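Local coordinates for protein antitoxin epsilon (Streptococcus pyogenes, PDB 1GVN) that neutralises the cognate zeta toxin as the antitoxin of a plasmid-borne toxin-antitoxin system that kills cells losing the plasmid, at residues 59-63 with 64-68; 45-48 with 49-53; 74-77 with 78-81; 3-6 with 7-11. All coordinates share one frame; numbering follows the deposited sequence.

Contact 1 of 4, residues 59-63 with 64-68; sequences FDYSL and EELQA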
loop_
_atom_site.group_PDB
_atom_site.type_symbol
_atom_site.label_atom_id
_atom_site.label_comp_id
_atom_site.label_asym_id
_atom_site.label_seq_id
_atom_site.Cartn_x
_atom_site.Cartn_y
_atom_site.Cartn_z
ATOM N N PHE A 59 -7.023 1.265 -18.095
ATOM C CA PHE A 59 -7.106 1.752 -19.466
ATOM C C PHE A 59 -7.261 3.264 -19.543
ATOM O O PHE A 59 -7.145 3.854 -20.617
ATOM C CB PHE A 59 -8.261 1.061 -20.196
ATOM C CG PHE A 59 -8.096 -0.427 -20.292
ATOM C CD1 PHE A 59 -6.975 -0.971 -20.907
ATOM C CD2 PHE A 59 -9.036 -1.283 -19.728
ATOM C CE1 PHE A 59 -6.783 -2.348 -20.957
ATOM C CE2 PHE A 59 -8.858 -2.658 -19.770
ATOM C CZ PHE A 59 -7.725 -3.195 -20.387
ATOM N N ASP A 60 -7.498 3.891 -18.399
ATOM C CA ASP A 60 -7.677 5.337 -18.338
ATOM C C ASP A 60 -6.392 6.047 -17.910
ATOM O O ASP A 60 -6.324 7.279 -17.909
ATOM C CB ASP A 60 -8.819 5.656 -17.362
ATOM C CG ASP A 60 -9.032 7.146 -17.164
ATOM O OD1 ASP A 60 -9.217 7.865 -18.170
ATOM O OD2 ASP A 60 -9.025 7.596 -15.995
ATOM N N TYR A 61 -5.370 5.266 -17.568
ATOM C CA TYR A 61 -4.095 5.813 -17.110
ATOM C C TYR A 61 -3.059 6.097 -18.186
ATOM O O TYR A 61 -2.994 5.414 -19.207
ATOM C CB TYR A 61 -3.456 4.873 -16.081
ATOM C CG TYR A 61 -4.077 4.904 -14.703
ATOM C CD1 TYR A 61 -5.160 5.738 -14.414
ATOM C CD2 TYR A 61 -3.564 4.114 -13.677
ATOM C CE1 TYR A 61 -5.713 5.782 -13.136
ATOM C CE2 TYR A 61 -4.109 4.151 -12.400
ATOM C CZ TYR A 61 -5.182 4.987 -12.135
ATOM O OH TYR A 61 -5.719 5.026 -10.866
ATOM N N SER A 62 -2.240 7.112 -17.933
ATOM C CA SER A 62 -1.167 7.477 -18.844
ATOM C C SER A 62 -0.068 6.449 -18.612
ATOM O O SER A 62 -0.126 5.679 -17.650
ATOM C CB SER A 62 -0.637 8.872 -18.513
ATOM O OG SER A 62 -0.067 8.900 -17.210
ATOM N N LEU A 63 0.933 6.439 -19.482
ATOM C CA LEU A 63 2.030 5.497 -19.342
ATOM C C LEU A 63 2.758 5.729 -18.023
ATOM O O LEU A 63 3.177 4.782 -17.365
ATOM C CB LEU A 63 3.008 5.642 -20.506
ATOM C CG LEU A 63 4.285 4.803 -20.408
ATOM C CD1 LEU A 63 3.931 3.324 -20.338
ATOM C CD2 LEU A 63 5.172 5.087 -21.613
ATOM N N GLU A 64 2.902 6.996 -17.641
ATOM C CA GLU A 64 3.580 7.341 -16.398
ATOM C C GLU A 64 2.793 6.818 -15.200
ATOM O O GLU A 64 3.370 6.312 -14.241
ATOM C CB GLU A 64 3.745 8.859 -16.278
ATOM C CG GLU A 64 4.715 9.476 -17.288
ATOM C CD GLU A 64 4.256 9.332 -18.734
ATOM O OE1 GLU A 64 3.127 9.771 -19.055
ATOM O OE2 GLU A 64 5.030 8.784 -19.552
ATOM N N GLU A 65 1.474 6.950 -15.253
ATOM C CA GLU A 65 0.643 6.474 -14.158
ATOM C C GLU A 65 0.701 4.950 -14.079
ATOM O O GLU A 65 0.648 4.380 -12.993
ATOM C CB GLU A 65 -0.803 6.941 -14.346
ATOM C CG GLU A 65 -0.984 8.444 -14.194
ATOM C CD GLU A 65 -2.420 8.881 -14.414
ATOM O OE1 GLU A 65 -3.001 8.502 -15.455
ATOM O OE2 GLU A 65 -2.967 9.604 -13.554
ATOM N N LEU A 66 0.822 4.294 -15.231
ATOM C CA LEU A 66 0.897 2.837 -15.261
ATOM C C LEU A 66 2.214 2.345 -14.665
ATOM O O LEU A 66 2.254 1.318 -13.982
ATOM C CB LEU A 66 0.755 2.323 -16.696
ATOM C CG LEU A 66 -0.628 2.491 -17.331
ATOM C CD1 LEU A 66 -0.582 2.041 -18.776
ATOM C CD2 LEU A 66 -1.663 1.678 -16.549
ATOM N N GLN A 67 3.290 3.085 -14.918
ATOM C CA GLN A 67 4.594 2.707 -14.403
ATOM C C GLN A 67 4.594 2.868 -12.886
ATOM O O GLN A 67 5.254 2.110 -12.173
ATOM C CB GLN A 67 5.682 3.565 -15.058
ATOM C CG GLN A 67 5.709 3.425 -16.580
ATOM C CD GLN A 67 6.684 4.380 -17.246
ATOM O OE1 GLN A 67 6.710 5.570 -16.935
ATOM N NE2 GLN A 67 7.481 3.864 -18.172
ATOM N N ALA A 68 3.841 3.846 -12.396
ATOM C CA ALA A 68 3.732 4.060 -10.959
ATOM C C ALA A 68 2.943 2.890 -10.375
ATOM O O ALA A 68 3.314 2.340 -9.343
ATOM C CB ALA A 68 3.018 5.370 -10.668
HETATM O O HOH W 1 -5.397 9.396 -16.218
#
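The Tyr61 ring and the Glu65 carboxylate lie close together with their planes 47° apart, so they are not stacked. Glu65 OE1 approaches the ring obliquely, 3.7 Å from Tyr61 CD1, while Leu66 CD2 sits at the ring edge near its plane and touches Tyr61 CB. The Tyr61 and Glu65 side chains cross at about a right angle, and the peptide beyond Tyr61 holds the carboxylate directly. Ser62 N donates to Glu65 OE1 at 2.9 Å and 167°, nearly straight, using the anti lone pair of the oxygen. Ser62 answers from its side chain: with chi1 at 63°, OG stands between its own backbone N and carbonyl carbon, where it accepts from Glu65 N at 3.2 Å. These reciprocal bonds define a capping box with Ser62 as N-cap. A water adds to the load on the carboxylate, donating both to Glu65 OE1 at 2.7 Å and to Asp60 O, and so bridges the turn to the helix start. The first helical turn closes as Leu66 N binds Ser62 O and Gln67 N binds Leu63 O. Alongside, Gln67 CG packs 3.0 Å from Leu63 O, and Gln67 CD lies 4.0 Å from Leu63 CG. Tyr61 OH is hydrogen-bonded to Gln40 O of the second subunit, where the Tyr61 side chain also packs on Leu41. The cap thus starts helix 63-83 directly after the loop from helix 42-54, and Phe59, Leu63 and Leu66 rest against helix 5-31 through Ile11, Glu6 and Glu10.

Contact 2 of 4, residues 45-48 with 49-53; sequences NLLN and QLKLA
Leu50 N donates to Leu46 O at 2.9 Å with an N-H...O angle of 154°, a sound i to i+4 bond. The same pairing recurs from Gln49 N to Asn45 O, from Lys51 N to Leu47 O and from Leu52 N to Asn48 O, which establishes regular alpha-helix across the join. The side chains follow this spacing. Leu46 CD1 meets Leu50 CG at 4.2 Å, and Leu50 CG also lies 3.2 Å from Leu46 O. On the neighbouring flank of the helix, the Lys51 chain runs nearly straight as far as CE, which reaches 4.0 Å from Leu47 CG while CD passes 3.8 Å from Asn48 OD1; a bend at chi4 (-77°) then directs NZ. Lys51 NZ is held outside this pair, by Tyr22 OH and by salt bridging to acidic groups of another protein's chain. Asn45 and Gln49 set their amides almost perpendicular. Gln49 NE2 points at Asn45 OD1, but the modelled separation is too short to be taken literally, so the strength of that link is doubtful. Better supported are the outward bonds of the two amides: Asn45 ND2 donates to Ser39 O and to Leu52 O of the second subunit, and Gln49 OE1 is bonded to Tyr72 OH of that subunit. Leu46, Leu47 and Leu50 turn to the other helices of their own chain, touching Met76, Val25, Tyr22 and Tyr72. A helix with leucines on its own core and a mixed face of amides and Leu52 on the second subunit is shared between an all-helical bundle and a subunit interface.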
loop_
_atom_site.group_PDB
_atom_site.type_symbol
_atom_site.label_atom_id
_atom_site.label_comp_id
_atom_site.label_asym_id
_atom_site.label_seq_id
_atom_site.Cartn_x
_atom_site.Cartn_y
_atom_site.Cartn_z
ATOM N N ASN A 45 -5.992 -5.888 6.714
ATOM C CA ASN A 45 -5.899 -4.477 6.358
ATOM C C ASN A 45 -5.185 -4.395 5.006
ATOM O O ASN A 45 -5.595 -3.652 4.109
ATOM C CB ASN A 45 -5.115 -3.710 7.425
ATOM C CG ASN A 45 -5.063 -2.217 7.151
ATOM O OD1 ASN A 45 -4.341 -1.757 6.266
ATOM N ND2 ASN A 45 -5.843 -1.454 7.904
ATOM N N LEU A 46 -4.126 -5.182 4.853
ATOM C CA LEU A 46 -3.380 -5.205 3.599
ATOM C C LEU A 46 -4.259 -5.715 2.462
ATOM O O LEU A 46 -4.266 -5.149 1.366
ATOM C CB LEU A 46 -2.148 -6.106 3.724
ATOM C CG LEU A 46 -1.363 -6.343 2.429
ATOM C CD1 LEU A 46 -0.883 -5.020 1.863
ATOM C CD2 LEU A 46 -0.190 -7.262 2.706
ATOM N N LEU A 47 -4.989 -6.794 2.720
ATOM C CA LEU A 47 -5.874 -7.362 1.712
ATOM C C LEU A 47 -6.850 -6.295 1.218
ATOM O O LEU A 47 -7.069 -6.148 0.015
ATOM C CB LEU A 47 -6.665 -8.541 2.291
ATOM C CG LEU A 47 -7.670 -9.193 1.328
ATOM C CD1 LEU A 47 -6.923 -9.900 0.208
ATOM C CD2 LEU A 47 -8.547 -10.190 2.077
ATOM N N ASN A 48 -7.430 -5.552 2.156
ATOM C CA ASN A 48 -8.391 -4.515 1.815
ATOM C C ASN A 48 -7.770 -3.386 1.010
ATOM O O ASN A 48 -8.417 -2.824 0.128
ATOM C CB ASN A 48 -9.070 -3.984 3.077
ATOM C CG ASN A 48 -10.011 -5.013 3.695
ATOM O OD1 ASN A 48 -10.529 -5.880 2.993
ATOM N ND2 ASN A 48 -10.240 -4.914 4.998
ATOM N N GLN A 49 -6.516 -3.063 1.315
ATOM C CA GLN A 49 -5.844 -2.038 0.526
ATOM C C GLN A 49 -5.614 -2.507 -0.907
ATOM O O GLN A 49 -5.758 -1.765 -1.849
ATOM C CB GLN A 49 -4.513 -1.649 1.173
ATOM C CG GLN A 49 -4.657 -0.939 2.509
ATOM C CD GLN A 49 -3.319 -0.572 3.119
ATOM O OE1 GLN A 49 -2.540 0.174 2.527
ATOM N NE2 GLN A 49 -3.050 -1.095 4.310
ATOM N N LEU A 50 -5.303 -3.804 -1.014
ATOM C CA LEU A 50 -5.079 -4.392 -2.330
ATOM C C LEU A 50 -6.388 -4.416 -3.119
ATOM O O LEU A 50 -6.389 -4.204 -4.335
ATOM C CB LEU A 50 -4.500 -5.809 -2.197
ATOM C CG LEU A 50 -3.127 -5.943 -1.514
ATOM C CD1 LEU A 50 -2.613 -7.378 -1.665
ATOM C CD2 LEU A 50 -2.134 -4.977 -2.139
ATOM N N LYS A 51 -7.500 -4.669 -2.433
ATOM C CA LYS A 51 -8.805 -4.672 -3.094
ATOM C C LYS A 51 -9.073 -3.269 -3.646
ATOM O O LYS A 51 -9.578 -3.098 -4.757
ATOM C CB LYS A 51 -9.916 -5.050 -2.100
ATOM C CG LYS A 51 -9.912 -6.525 -1.682
ATOM C CD LYS A 51 -10.996 -6.816 -0.634
ATOM C CE LYS A 51 -11.164 -8.319 -0.388
ATOM N NZ LYS A 51 -11.934 -8.980 -1.484
ATOM N N LEU A 52 -8.722 -2.263 -2.856
ATOM C CA LEU A 52 -8.923 -0.876 -3.257
ATOM C C LEU A 52 -8.064 -0.570 -4.486
ATOM O O LEU A 52 -8.507 0.086 -5.431
ATOM C CB LEU A 52 -8.552 0.042 -2.088
ATOM C CG LEU A 52 -9.069 1.480 -2.088
ATOM C CD1 LEU A 52 -8.716 2.142 -0.764
ATOM C CD2 LEU A 52 -8.472 2.244 -3.248
ATOM N N ALA A 53 -6.834 -1.063 -4.474
ATOM C CA ALA A 53 -5.912 -0.848 -5.583
ATOM C C ALA A 53 -6.443 -1.441 -6.889
ATOM O O ALA A 53 -6.297 -0.844 -7.957
ATOM C CB ALA A 53 -4.552 -1.462 -5.244
#

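Contact 3 of 4, residues 74-77 with 78-81; sequences RSMN and RYSK
A bend at chi3 (-68°) in Arg78 folds its guanidinium back over the preceding turn, where NH2 reaches Ser75 CB at 3.6 Å. One face of the group is backed by Ser75 CA, 3.4 Å above the plane, and by Arg74 O, both displaced toward the rim. Its NE donates to a water that also donates to Ser75 O, and NH2 forms a salt bridge with Glu71 in the same helix. In Met76 it is the bend at chi2 (-59°) that turns the sulfur beside Tyr79. SD lies 4.1 Å from Tyr79 CD2 and 5.3 Å from the ring centroid, an oblique Met-aromatic contact with the two side chains running side by side. Both also lean on Leu46 of helix 42-54. Ser80 OG stands 2.9 Å from Met76 O and 3.0 Å from Asn77 O; its one proton has both oxygens within reach, and the geometry does not settle which it serves. Met76 O already receives Ser80 N, and OG has a further hydrogen bond with Arg24 NH1. The extended Lys81 chain passes at a slant across Asn77, its CG 3.2 Å from Asn77 O, and CE near Asn77 OD1. The backbone bond Lys81 N to Asn77 O is weak at 3.4 Å. Arg24 is bonded to Asn77 OD1, while Asn77 ND2, Arg74 NE and Lys81 NZ all meet acidic side chains of another protein's chain. The salt bridges of Arg74 and Lys81, with the hydrogen bond of Asn77, suggest an electrostatic share in recognition of the partner, probably the zeta toxin.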
loop_
_atom_site.group_PDB
_atom_site.type_symbol
_atom_site.label_atom_id
_atom_site.label_comp_id
_atom_site.label_asym_id
_atom_site.label_seq_id
_atom_site.Cartn_x
_atom_site.Cartn_y
_atom_site.Cartn_z
ATOM N N ARG A 74 5.120 -3.878 -7.262
ATOM C CA ARG A 74 6.432 -4.428 -6.957
ATOM C C ARG A 74 6.646 -4.245 -5.455
ATOM O O ARG A 74 7.082 -5.167 -4.767
ATOM C CB ARG A 74 7.557 -3.694 -7.700
ATOM C CG ARG A 74 7.556 -3.834 -9.219
ATOM C CD ARG A 74 8.916 -3.399 -9.783
ATOM N NE ARG A 74 8.904 -3.218 -11.231
ATOM C CZ ARG A 74 8.637 -2.066 -11.838
ATOM N NH1 ARG A 74 8.361 -0.984 -11.119
ATOM N NH2 ARG A 74 8.643 -1.996 -13.163
ATOM N N SER A 75 6.332 -3.057 -4.942
ATOM C CA SER A 75 6.529 -2.806 -3.515
ATOM C C SER A 75 5.638 -3.681 -2.645
ATOM O O SER A 75 6.076 -4.158 -1.599
ATOM C CB SER A 75 6.304 -1.328 -3.161
ATOM O OG SER A 75 4.955 -0.942 -3.346
ATOM N N MET A 76 4.393 -3.888 -3.060
ATOM C CA MET A 76 3.490 -4.734 -2.280
ATOM C C MET A 76 3.918 -6.192 -2.395
ATOM O O MET A 76 3.638 -7.004 -1.508
ATOM C CB MET A 76 2.039 -4.559 -2.746
ATOM C CG MET A 76 1.412 -3.246 -2.277
ATOM S SD MET A 76 1.424 -3.115 -0.460
ATOM C CE MET A 76 0.046 -2.031 -0.172
ATOM N N ASN A 77 4.596 -6.529 -3.490
ATOM C CA ASN A 77 5.079 -7.891 -3.673
ATOM C C ASN A 77 6.122 -8.104 -2.575
ATOM O O ASN A 77 6.107 -9.113 -1.864
ATOM C CB ASN A 77 5.708 -8.056 -5.063
ATOM C CG ASN A 77 6.135 -9.489 -5.349
ATOM O OD1 ASN A 77 5.432 -10.440 -5.002
ATOM N ND2 ASN A 77 7.284 -9.649 -6.003
ATOM N N ARG A 78 7.007 -7.125 -2.427
ATOM C CA ARG A 78 8.057 -7.176 -1.414
ATOM C C ARG A 78 7.475 -7.142 -0.002
ATOM O O ARG A 78 7.823 -7.960 0.842
ATOM C CB ARG A 78 9.020 -5.992 -1.579
ATOM C CG ARG A 78 9.885 -6.031 -2.843
ATOM C CD ARG A 78 10.967 -4.958 -2.781
ATOM N NE ARG A 78 10.433 -3.598 -2.867
ATOM C CZ ARG A 78 10.236 -2.939 -4.008
ATOM N NH1 ARG A 78 10.529 -3.511 -5.167
ATOM N NH2 ARG A 78 9.752 -1.705 -3.990
ATOM N N TYR A 79 6.590 -6.185 0.247
ATOM C CA TYR A 79 5.982 -6.033 1.564
ATOM C C TYR A 79 5.160 -7.238 2.028
ATOM O O TYR A 79 5.266 -7.652 3.183
ATOM C CB TYR A 79 5.104 -4.778 1.593
ATOM C CG TYR A 79 4.407 -4.567 2.918
ATOM C CD1 TYR A 79 5.134 -4.299 4.079
ATOM C CD2 TYR A 79 3.021 -4.673 3.018
ATOM C CE1 TYR A 79 4.491 -4.147 5.310
ATOM C CE2 TYR A 79 2.371 -4.525 4.233
ATOM C CZ TYR A 79 3.109 -4.266 5.373
ATOM O OH TYR A 79 2.461 -4.180 6.576
ATOM N N SER A 80 4.346 -7.799 1.138
ATOM C CA SER A 80 3.516 -8.944 1.503
ATOM C C SER A 80 4.369 -10.124 1.971
ATOM O O SER A 80 4.019 -10.807 2.936
ATOM C CB SER A 80 2.630 -9.375 0.325
ATOM O OG SER A 80 3.400 -9.774 -0.791
ATOM N N LYS A 81 5.489 -10.355 1.293
ATOM C CA LYS A 81 6.369 -11.455 1.660
ATOM C C LYS A 81 6.886 -11.311 3.089
ATOM O O LYS A 81 7.213 -12.306 3.734
ATOM C CB LYS A 81 7.549 -11.539 0.690
ATOM C CG LYS A 81 7.155 -11.872 -0.734
ATOM C CD LYS A 81 8.383 -11.997 -1.627
ATOM C CE LYS A 81 7.992 -12.322 -3.058
ATOM N NZ LYS A 81 9.183 -12.397 -3.945
HETATM O O HOH W 2 8.601 -2.375 -0.484
#

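Contact 4 of 4, residues 3-6 with 7-11; sequences VTYE and KTFEI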
loop_
_atom_site.group_PDB
_atom_site.type_symbol
_atom_site.label_atom_id
_atom_site.label_comp_id
_atom_site.label_asym_id
_atom_site.label_seq_id
_atom_site.Cartn_x
_atom_site.Cartn_y
_atom_site.Cartn_z
ATOM N N VAL A 3 -5.042 3.548 -27.500
ATOM C CA VAL A 3 -4.115 2.677 -26.721
ATOM C C VAL A 3 -2.876 2.302 -27.529
ATOM O O VAL A 3 -2.952 2.070 -28.736
ATOM C CB VAL A 3 -4.821 1.384 -26.271
ATOM C CG1 VAL A 3 -5.908 1.715 -25.265
ATOM C CG2 VAL A 3 -5.415 0.668 -27.474
ATOM N N THR A 4 -1.734 2.246 -26.851
ATOM C CA THR A 4 -0.468 1.901 -27.490
ATOM C C THR A 4 -0.003 0.536 -27.001
ATOM O O THR A 4 -0.424 0.074 -25.938
ATOM C CB THR A 4 0.618 2.929 -27.151
ATOM O OG1 THR A 4 0.886 2.888 -25.741
ATOM C CG2 THR A 4 0.156 4.333 -27.533
ATOM N N TYR A 5 0.868 -0.111 -27.771
ATOM C CA TYR A 5 1.369 -1.419 -27.375
ATOM C C TYR A 5 2.158 -1.286 -26.082
ATOM O O TYR A 5 2.131 -2.167 -25.226
ATOM C CB TYR A 5 2.269 -2.012 -28.456
ATOM C CG TYR A 5 2.841 -3.356 -28.071
ATOM C CD1 TYR A 5 2.004 -4.439 -27.800
ATOM C CD2 TYR A 5 4.216 -3.542 -27.951
ATOM C CE1 TYR A 5 2.523 -5.672 -27.418
ATOM C CE2 TYR A 5 4.746 -4.771 -27.567
ATOM C CZ TYR A 5 3.895 -5.829 -27.301
ATOM O OH TYR A 5 4.415 -7.042 -26.909
ATOM N N GLU A 6 2.866 -0.174 -25.948
ATOM C CA GLU A 6 3.665 0.070 -24.759
ATOM C C GLU A 6 2.805 0.069 -23.498
ATOM O O GLU A 6 3.161 -0.561 -22.497
ATOM C CB GLU A 6 4.391 1.404 -24.899
ATOM C CG GLU A 6 5.252 1.775 -23.716
ATOM C CD GLU A 6 6.214 2.895 -24.049
ATOM O OE1 GLU A 6 5.758 3.933 -24.580
ATOM O OE2 GLU A 6 7.422 2.733 -23.778
ATOM N N LYS A 7 1.675 0.769 -23.544
ATOM C CA LYS A 7 0.780 0.837 -22.394
ATOM C C LYS A 7 0.085 -0.501 -22.182
ATOM O O LYS A 7 -0.100 -0.942 -21.048
ATOM C CB LYS A 7 -0.271 1.934 -22.588
ATOM C CG LYS A 7 0.265 3.357 -22.487
ATOM C CD LYS A 7 -0.881 4.365 -22.522
ATOM C CE LYS A 7 -1.653 4.287 -23.833
ATOM N NZ LYS A 7 -2.918 5.070 -23.792
ATOM N N THR A 8 -0.297 -1.140 -23.282
ATOM C CA THR A 8 -0.960 -2.434 -23.234
ATOM C C THR A 8 -0.053 -3.465 -22.571
ATOM O O THR A 8 -0.507 -4.266 -21.757
ATOM C CB THR A 8 -1.319 -2.931 -24.655
ATOM O OG1 THR A 8 -2.311 -2.071 -25.224
ATOM C CG2 THR A 8 -1.853 -4.363 -24.608
ATOM N N PHE A 9 1.228 -3.445 -22.928
ATOM C CA PHE A 9 2.183 -4.388 -22.360
ATOM C C PHE A 9 2.354 -4.117 -20.863
ATOM O O PHE A 9 2.394 -5.044 -20.048
ATOM C CB PHE A 9 3.534 -4.276 -23.079
ATOM C CG PHE A 9 4.557 -5.277 -22.611
ATOM C CD1 PHE A 9 5.355 -5.013 -21.503
ATOM C CD2 PHE A 9 4.714 -6.491 -23.274
ATOM C CE1 PHE A 9 6.296 -5.945 -21.060
ATOM C CE2 PHE A 9 5.653 -7.431 -22.838
ATOM C CZ PHE A 9 6.442 -7.157 -21.731
ATOM N N GLU A 10 2.450 -2.840 -20.508
ATOM C CA GLU A 10 2.598 -2.456 -19.108
ATOM C C GLU A 10 1.397 -2.988 -18.326
ATOM O O GLU A 10 1.546 -3.531 -17.235
ATOM C CB GLU A 10 2.650 -0.933 -18.980
ATOM C CG GLU A 10 3.158 -0.434 -17.632
ATOM C CD GLU A 10 4.637 -0.717 -17.425
ATOM O OE1 GLU A 10 5.319 -1.072 -18.412
ATOM O OE2 GLU A 10 5.123 -0.574 -16.283
ATOM N N ILE A 11 0.206 -2.831 -18.895
ATOM C CA ILE A 11 -1.013 -3.299 -18.248
ATOM C C ILE A 11 -1.034 -4.820 -18.095
ATOM O O ILE A 11 -1.486 -5.340 -17.075
ATOM C CB ILE A 11 -2.265 -2.830 -19.027
ATOM C CG1 ILE A 11 -2.409 -1.307 -18.880
ATOM C CG2 ILE A 11 -3.511 -3.555 -18.519
ATOM C CD1 ILE A 11 -3.575 -0.702 -19.633
HETATM O O HOH W 3 5.809 -1.228 -21.350
#
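Hydrogen bonds between Thr4 and the residues one turn on begin the helix. Lys7 N donates to Thr4 OG1 at 3.2 Å and 161°, the capping bond that makes Thr4 the N-cap. Thr4 O is gripped twice by Thr8: N donates to it at 2.9 Å, tilted modestly from the carbonyl plane, and OG1 donates at 2.9 Å from well above that plane, 43° out of it. Phe9 N and Glu10 N continue the pattern to Tyr5 O and Glu6 O, and a water donates to Glu6 O and Glu10 OE1; Glu10 OE2 is hydrogen-bonded to His70 ND1 of helix 63-83. Lys7 methylenes lie in van der Waals contact with polar atoms of Thr4, the chain bending at chi3 (-62°). Its CG lies 3.3 Å from Thr4 OG1, and CE comes to 3.6 Å from Thr4 N, a buried donor with no partner in the model. Among the aromatics, Tyr5 OH reaches Phe9 CD2 at 3.7 Å, the side chains crossing at a slant and each group approaching the other ring obliquely. Tyr5 also makes a cation-pi contact with a basic side chain of another protein's chain, and Thr8 OG1 is hydrogen-bonded to a polar side chain there. The chemistry therefore serves two ends: hydroxyls and carbonyls secure the helix start, while Tyr5 and Thr8 also present groups to the partner protein, probably the zeta toxin.

How the contacts relate
Along the chain the order is contact 4, contact 2, contact 1, contact 3, on helix 5-31, helix 42-54, then the start and later turns of helix 63-83. Contacts 1 and 4, centres 9 Å apart, bring two helix N-termini together, with Leu66 also packing on Lys7 O. Contacts 2 and 3, centres 13 Å apart, touch as well, among others where Leu46 meets Ser80. The two pairs lie at different parts of the elongated bundle: contacts 2 and 4 are separated by 25 Å between centres. Contacts 1, 2 and 3 all touch the second subunit, and all four reach the chain of another protein, so the elongated helical unit carries its own core, the subunit interface and the surface toward the other protein.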